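Side-chain contacts in oxalate biosynthetic component 1 (Burkholderia thailandensis, PDB 5IKY), which takes part in quorum-sensing-dependent oxalate production as a bifunctional enzyme, an oxalate-producing serine hydrolase with additional lyase activity: residues A[850-855]-A[869-874]; A[857-862]-A[937-942]. All coordinates share one frame; numbering follows the deposited sequence.

In the fold
Four short segments follow one another in the C-terminal part of the chain, all within its alpha/beta hydrolase region. Interaction 1 joins helix 849-860 to the start of helix 870-879 and closes a short connection of 13 residues. Interaction 2 starts from the last turn of helix 849-860 and closes a much longer excursion of 74 residues, returning at helix 937-955. The segments alternate along the chain, so the two contacts cross instead of nesting; their centres lie about 9 Å apart. Helix 849-860 thus serves both, and Q943 of helix 937-955 hydrogen-bonds N855 and S869 of interaction 1 and the A939 carbonyl of interaction 2.

Interaction 1 of 2, residues A[850-855]-A[869-874]; sequences ASMLHN and SEESQL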
loop_
_atom_site.group_PDB
_atom_site.type_symbol
_atom_site.label_atom_id
_atom_site.label_comp_id
_atom_site.label_asym_id
_atom_site.label_seq_id
_atom_site.Cartn_x
_atom_site.Cartn_y
_atom_site.Cartn_z
ATOM N N ALA A 850 -5.274 -18.604 22.680
ATOM C CA ALA A 850 -4.687 -19.542 21.728
ATOM C C ALA A 850 -5.581 -20.761 21.515
ATOM O O ALA A 850 -5.568 -21.364 20.442
ATOM C CB ALA A 850 -3.303 -19.975 22.198
ATOM N N SER A 851 -6.350 -21.120 22.539
ATOM C CA SER A 851 -7.288 -22.232 22.438
ATOM C C SER A 851 -8.355 -21.933 21.389
ATOM O O SER A 851 -8.704 -22.790 20.579
ATOM C CB SER A 851 -7.948 -22.514 23.791
ATOM O OG SER A 851 -6.987 -22.623 24.828
ATOM N N MET A 852 -8.865 -20.706 21.413
ATOM C CA MET A 852 -9.912 -20.291 20.488
ATOM C C MET A 852 -9.355 -20.065 19.086
ATOM O O MET A 852 -10.022 -20.347 18.090
ATOM C CB MET A 852 -10.599 -19.020 20.995
ATOM C CG MET A 852 -11.213 -19.142 22.390
ATOM S SD MET A 852 -12.746 -20.094 22.442
ATOM C CE MET A 852 -12.142 -21.751 22.765
ATOM N N LEU A 853 -8.131 -19.553 19.016
ATOM C CA LEU A 853 -7.474 -19.321 17.737
ATOM C C LEU A 853 -7.199 -20.641 17.024
ATOM O O LEU A 853 -7.377 -20.746 15.810
ATOM C CB LEU A 853 -6.177 -18.535 17.936
ATOM C CG LEU A 853 -6.376 -17.049 18.247
ATOM C CD1 LEU A 853 -5.084 -16.393 18.678
ATOM C CD2 LEU A 853 -6.922 -16.344 17.037
ATOM N N HIS A 854 -6.766 -21.646 17.778
ATOM C CA HIS A 854 -6.549 -22.971 17.209
ATOM C C HIS A 854 -7.846 -23.534 16.652
ATOM O O HIS A 854 -7.886 -24.030 15.528
ATOM C CB HIS A 854 -5.979 -23.934 18.246
ATOM C CG HIS A 854 -6.053 -25.369 17.830
ATOM N ND1 HIS A 854 -5.142 -25.942 16.969
ATOM C CD2 HIS A 854 -6.942 -26.342 18.140
ATOM C CE1 HIS A 854 -5.461 -27.210 16.774
ATOM N NE2 HIS A 854 -6.550 -27.477 17.472
ATOM N N ASN A 855 -8.902 -23.458 17.456
ATOM C CA ASN A 855 -10.227 -23.904 17.045
ATOM C C ASN A 855 -10.665 -23.223 15.756
ATOM O O ASN A 855 -11.208 -23.859 14.851
ATOM C CB ASN A 855 -11.241 -23.632 18.156
ATOM C CG ASN A 855 -12.642 -24.040 17.773
ATOM O OD1 ASN A 855 -13.491 -23.197 17.482
ATOM N ND2 ASN A 855 -12.896 -25.342 17.764
ATOM N N SER A 869 -15.851 -27.728 18.799
ATOM C CA SER A 869 -15.168 -27.747 20.090
ATOM C C SER A 869 -16.119 -28.049 21.240
ATOM O O SER A 869 -17.338 -28.076 21.064
ATOM C CB SER A 869 -14.471 -26.410 20.346
ATOM O OG SER A 869 -15.415 -25.362 20.497
ATOM N N GLU A 870 -15.550 -28.270 22.421
ATOM C CA GLU A 870 -16.340 -28.512 23.621
ATOM C C GLU A 870 -17.069 -27.242 24.046
ATOM O O GLU A 870 -18.162 -27.300 24.608
ATOM C CB GLU A 870 -15.452 -29.022 24.759
ATOM N N GLU A 871 -16.454 -26.095 23.769
ATOM C CA GLU A 871 -17.048 -24.804 24.096
ATOM C C GLU A 871 -18.269 -24.530 23.226
ATOM O O GLU A 871 -19.220 -23.878 23.658
ATOM C CB GLU A 871 -16.024 -23.675 23.934
ATOM C CG GLU A 871 -14.865 -23.722 24.921
ATOM C CD GLU A 871 -13.846 -24.796 24.586
ATOM O OE1 GLU A 871 -13.284 -24.758 23.471
ATOM O OE2 GLU A 871 -13.613 -25.681 25.436
ATOM N N SER A 872 -18.235 -25.032 21.994
ATOM C CA SER A 872 -19.355 -24.883 21.074
ATOM C C SER A 872 -20.536 -25.740 21.513
ATOM O O SER A 872 -21.691 -25.334 21.385
ATOM C CB SER A 872 -18.937 -25.257 19.652
ATOM O OG SER A 872 -17.860 -24.451 19.210
ATOM N N GLN A 873 -20.232 -26.925 22.034
ATOM C CA GLN A 873 -21.255 -27.875 22.457
ATOM C C GLN A 873 -22.129 -27.294 23.563
ATOM O O GLN A 873 -23.355 -27.359 23.493
ATOM C CB GLN A 873 -20.606 -29.180 22.924
ATOM C CG GLN A 873 -21.575 -30.342 23.081
ATOM C CD GLN A 873 -20.866 -31.670 23.280
ATOM O OE1 GLN A 873 -19.802 -31.732 23.895
ATOM N NE2 GLN A 873 -21.455 -32.739 22.757
ATOM N N LEU A 874 -21.488 -26.720 24.576
ATOM C CA LEU A 874 -22.192 -26.137 25.713
ATOM C C LEU A 874 -23.157 -25.033 25.291
ATOM O O LEU A 874 -24.232 -24.879 25.871
ATOM C CB LEU A 874 -21.188 -25.591 26.727
ATOM C CG LEU A 874 -20.269 -26.634 27.365
ATOM C CD1 LEU A 874 -19.116 -25.961 28.091
ATOM C CD2 LEU A 874 -21.066 -27.521 28.317
#
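M852 and E871 make the first meeting between helix 849-860 and helix 870-879. The methionine sets off with CG beside its backbone N (chi1 -58°), then bends at both chi2 and chi3, and this folded course carries the terminal methyl across to the neighbouring helix. CE comes 3.3 Å from E871 OE1 and 4.0 Å from E871 CG, so the methyl rests against both the carboxylate and the alkyl part of the glutamate. E871 is itself bent at chi2, and its chain passes that of M852 at a slant. Its polar end is held from outside the pair, OE2 forming a salt bridge with R841.

One turn further on, N855 points toward S869. With CG anti to the backbone N (chi1 178°), the carboxamide extends to the start of the second helix, where ND2 lies 3.2 Å from S869 CB and 3.7 Å from S869 OG. Its stronger polar tie is from OD1 to Q943 NE2; ND2 makes a weak bond to Y867 OH. Q943 also accepts from S869 N, so one glutamine amide bridges N855 and the N-cap residue. S869 OG is turned to S872 OG, 2.9 Å away, and the two hydroxyls are hydrogen-bonded inside the first turn of helix 870-879.

Across the contact itself the touches are thus carbon against polar atoms, a methyl on a carboxylate and an amide nitrogen on a methylene. N855 OD1, S869 N and the E871 carboxylate take their main partners outside the two segments, while S869 OG pairs with S872 OG. By bonding both N855 OD1 and S869 N, Q943 links the two helices from helix 937-955.

Interaction 2 of 2, residues A[857-862]-A[937-942]; sequences FALNAD and GIATAQ
CD2 of L859 meets the flat peptide carbonyl of A939 on helix 937-955, approaching A939 O to 3.4 Å and arriving tilted from the peptide plane and from the A939 CA side; CA itself is 3.8 Å from the methyl. The same carbonyl oxygen accepts a hydrogen bond from Q943 NE2, so the leucine methyl packs against an acceptor already in use. A second flat group, the carboxamide of Q942, lies to one side of the methyl, more loosely than the carbonyl does; the methyl is displaced beyond its nitrogen instead of centred over its plane. OE1 accepts from H981 N, while NE2 donates to D979 O and weakly to I938 O, 3.4 Å away. With both of its ends bonded, the amide has little freedom to rotate.

L859 reaches this place as an extended chain: CG stands anti to the backbone N (chi1 -173°), and CD2 continues the line as the outermost atom. It meets A939 CB at 3.9 Å and the Q942 CB methylene at 4.4 Å, so a single methyl lies against A939 and Q942, one turn apart on the opposing helix. The small side chain of A939 is consistent with the close approach of the backbones, L859 CA and A939 CA being 7.2 Å apart.

The tight turn between strand 929-935 and helix 937-955 is where alpha/beta hydrolases usually place the nucleophile elbow, and probably does so here. I938 and A941 pack on strand 969-976 of the mixed sheet. F857 touches M719 and A720, placing the last turn of helix 849-860 between helix 715-734 and helix 937-955.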
loop_
_atom_site.group_PDB
_atom_site.type_symbol
_atom_site.label_atom_id
_atom_site.label_comp_id
_atom_site.label_asym_id
_atom_site.label_seq_id
_atom_site.Cartn_x
_atom_site.Cartn_y
_atom_site.Cartn_z
ATOM N N PHE A 857 -8.734 -21.831 13.306
ATOM C CA PHE A 857 -7.971 -22.300 12.153
ATOM C C PHE A 857 -8.226 -23.770 11.838
ATOM O O PHE A 857 -8.184 -24.178 10.678
ATOM C CB PHE A 857 -6.475 -22.074 12.378
ATOM C CG PHE A 857 -6.053 -20.639 12.236
ATOM C CD1 PHE A 857 -6.044 -20.030 10.993
ATOM C CD2 PHE A 857 -5.661 -19.901 13.342
ATOM C CE1 PHE A 857 -5.655 -18.713 10.854
ATOM C CE2 PHE A 857 -5.271 -18.582 13.209
ATOM C CZ PHE A 857 -5.268 -17.986 11.963
ATOM N N ALA A 858 -8.483 -24.566 12.870
ATOM C CA ALA A 858 -8.790 -25.977 12.676
ATOM C C ALA A 858 -10.120 -26.129 11.946
ATOM O O ALA A 858 -10.302 -27.048 11.149
ATOM C CB ALA A 858 -8.824 -26.708 14.008
ATOM N N LEU A 859 -11.047 -25.217 12.226
ATOM C CA LEU A 859 -12.338 -25.204 11.549
ATOM C C LEU A 859 -12.147 -24.854 10.080
ATOM O O LEU A 859 -12.802 -25.422 9.205
ATOM C CB LEU A 859 -13.291 -24.212 12.216
ATOM C CG LEU A 859 -14.735 -24.227 11.709
ATOM C CD1 LEU A 859 -15.377 -25.578 11.977
ATOM C CD2 LEU A 859 -15.544 -23.108 12.344
ATOM N N ASN A 860 -11.246 -23.911 9.819
ATOM C CA ASN A 860 -10.874 -23.549 8.456
ATOM C C ASN A 860 -10.380 -24.747 7.655
ATOM O O ASN A 860 -10.670 -24.873 6.465
ATOM C CB ASN A 860 -9.786 -22.472 8.464
ATOM C CG ASN A 860 -10.338 -21.074 8.663
ATOM O OD1 ASN A 860 -11.513 -20.890 8.979
ATOM N ND2 ASN A 860 -9.482 -20.078 8.479
ATOM N N ALA A 861 -9.632 -25.624 8.322
ATOM C CA ALA A 861 -8.980 -26.751 7.663
ATOM C C ALA A 861 -9.876 -27.980 7.604
ATOM O O ALA A 861 -9.436 -29.057 7.202
ATOM C CB ALA A 861 -7.677 -27.087 8.370
ATOM N N ASP A 862 -11.131 -27.817 8.007
ATOM C CA ASP A 862 -12.089 -28.915 7.994
ATOM C C ASP A 862 -12.903 -28.900 6.701
ATOM O O ASP A 862 -13.732 -28.015 6.497
ATOM C CB ASP A 862 -13.011 -28.828 9.212
ATOM C CG ASP A 862 -13.792 -30.105 9.449
ATOM O OD1 ASP A 862 -13.320 -31.185 9.031
ATOM O OD2 ASP A 862 -14.877 -30.026 10.062
ATOM N N GLY A 937 -16.487 -15.242 16.582
ATOM C CA GLY A 937 -17.905 -15.518 16.719
ATOM C C GLY A 937 -18.481 -16.279 15.540
ATOM O O GLY A 937 -19.330 -17.154 15.710
ATOM N N ILE A 938 -18.013 -15.950 14.340
ATOM C CA ILE A 938 -18.491 -16.614 13.134
ATOM C C ILE A 938 -18.071 -18.087 13.123
ATOM O O ILE A 938 -18.754 -18.934 12.544
ATOM C CB ILE A 938 -17.979 -15.901 11.855
ATOM C CG1 ILE A 938 -18.612 -16.511 10.602
ATOM C CG2 ILE A 938 -16.459 -15.943 11.775
ATOM C CD1 ILE A 938 -20.123 -16.502 10.622
ATOM N N ALA A 939 -16.960 -18.391 13.786
ATOM C CA ALA A 939 -16.477 -19.765 13.882
ATOM C C ALA A 939 -17.348 -20.579 14.831
ATOM O O ALA A 939 -17.735 -21.706 14.523
ATOM C CB ALA A 939 -15.029 -19.790 14.340
ATOM N N THR A 940 -17.646 -19.995 15.988
ATOM C CA THR A 940 -18.493 -20.639 16.984
ATOM C C THR A 940 -19.872 -20.924 16.398
ATOM O O THR A 940 -20.468 -21.968 16.660
ATOM C CB THR A 940 -18.633 -19.768 18.253
ATOM O OG1 THR A 940 -17.345 -19.579 18.853
ATOM C CG2 THR A 940 -19.564 -20.425 19.263
ATOM N N ALA A 941 -20.360 -19.990 15.586
ATOM C CA ALA A 941 -21.671 -20.112 14.957
ATOM C C ALA A 941 -21.747 -21.308 14.014
ATOM O O ALA A 941 -22.682 -22.103 14.084
ATOM C CB ALA A 941 -22.009 -18.837 14.210
ATOM N N GLN A 942 -20.761 -21.431 13.131
ATOM C CA GLN A 942 -20.738 -22.522 12.163
ATOM C C GLN A 942 -20.544 -23.873 12.845
ATOM O O GLN A 942 -20.916 -24.910 12.297
ATOM C CB GLN A 942 -19.643 -22.295 11.123
ATOM C CG GLN A 942 -20.101 -21.491 9.917
ATOM C CD GLN A 942 -18.950 -21.055 9.038
ATOM O OE1 GLN A 942 -19.014 -21.162 7.812
ATOM N NE2 GLN A 942 -17.889 -20.553 9.659
#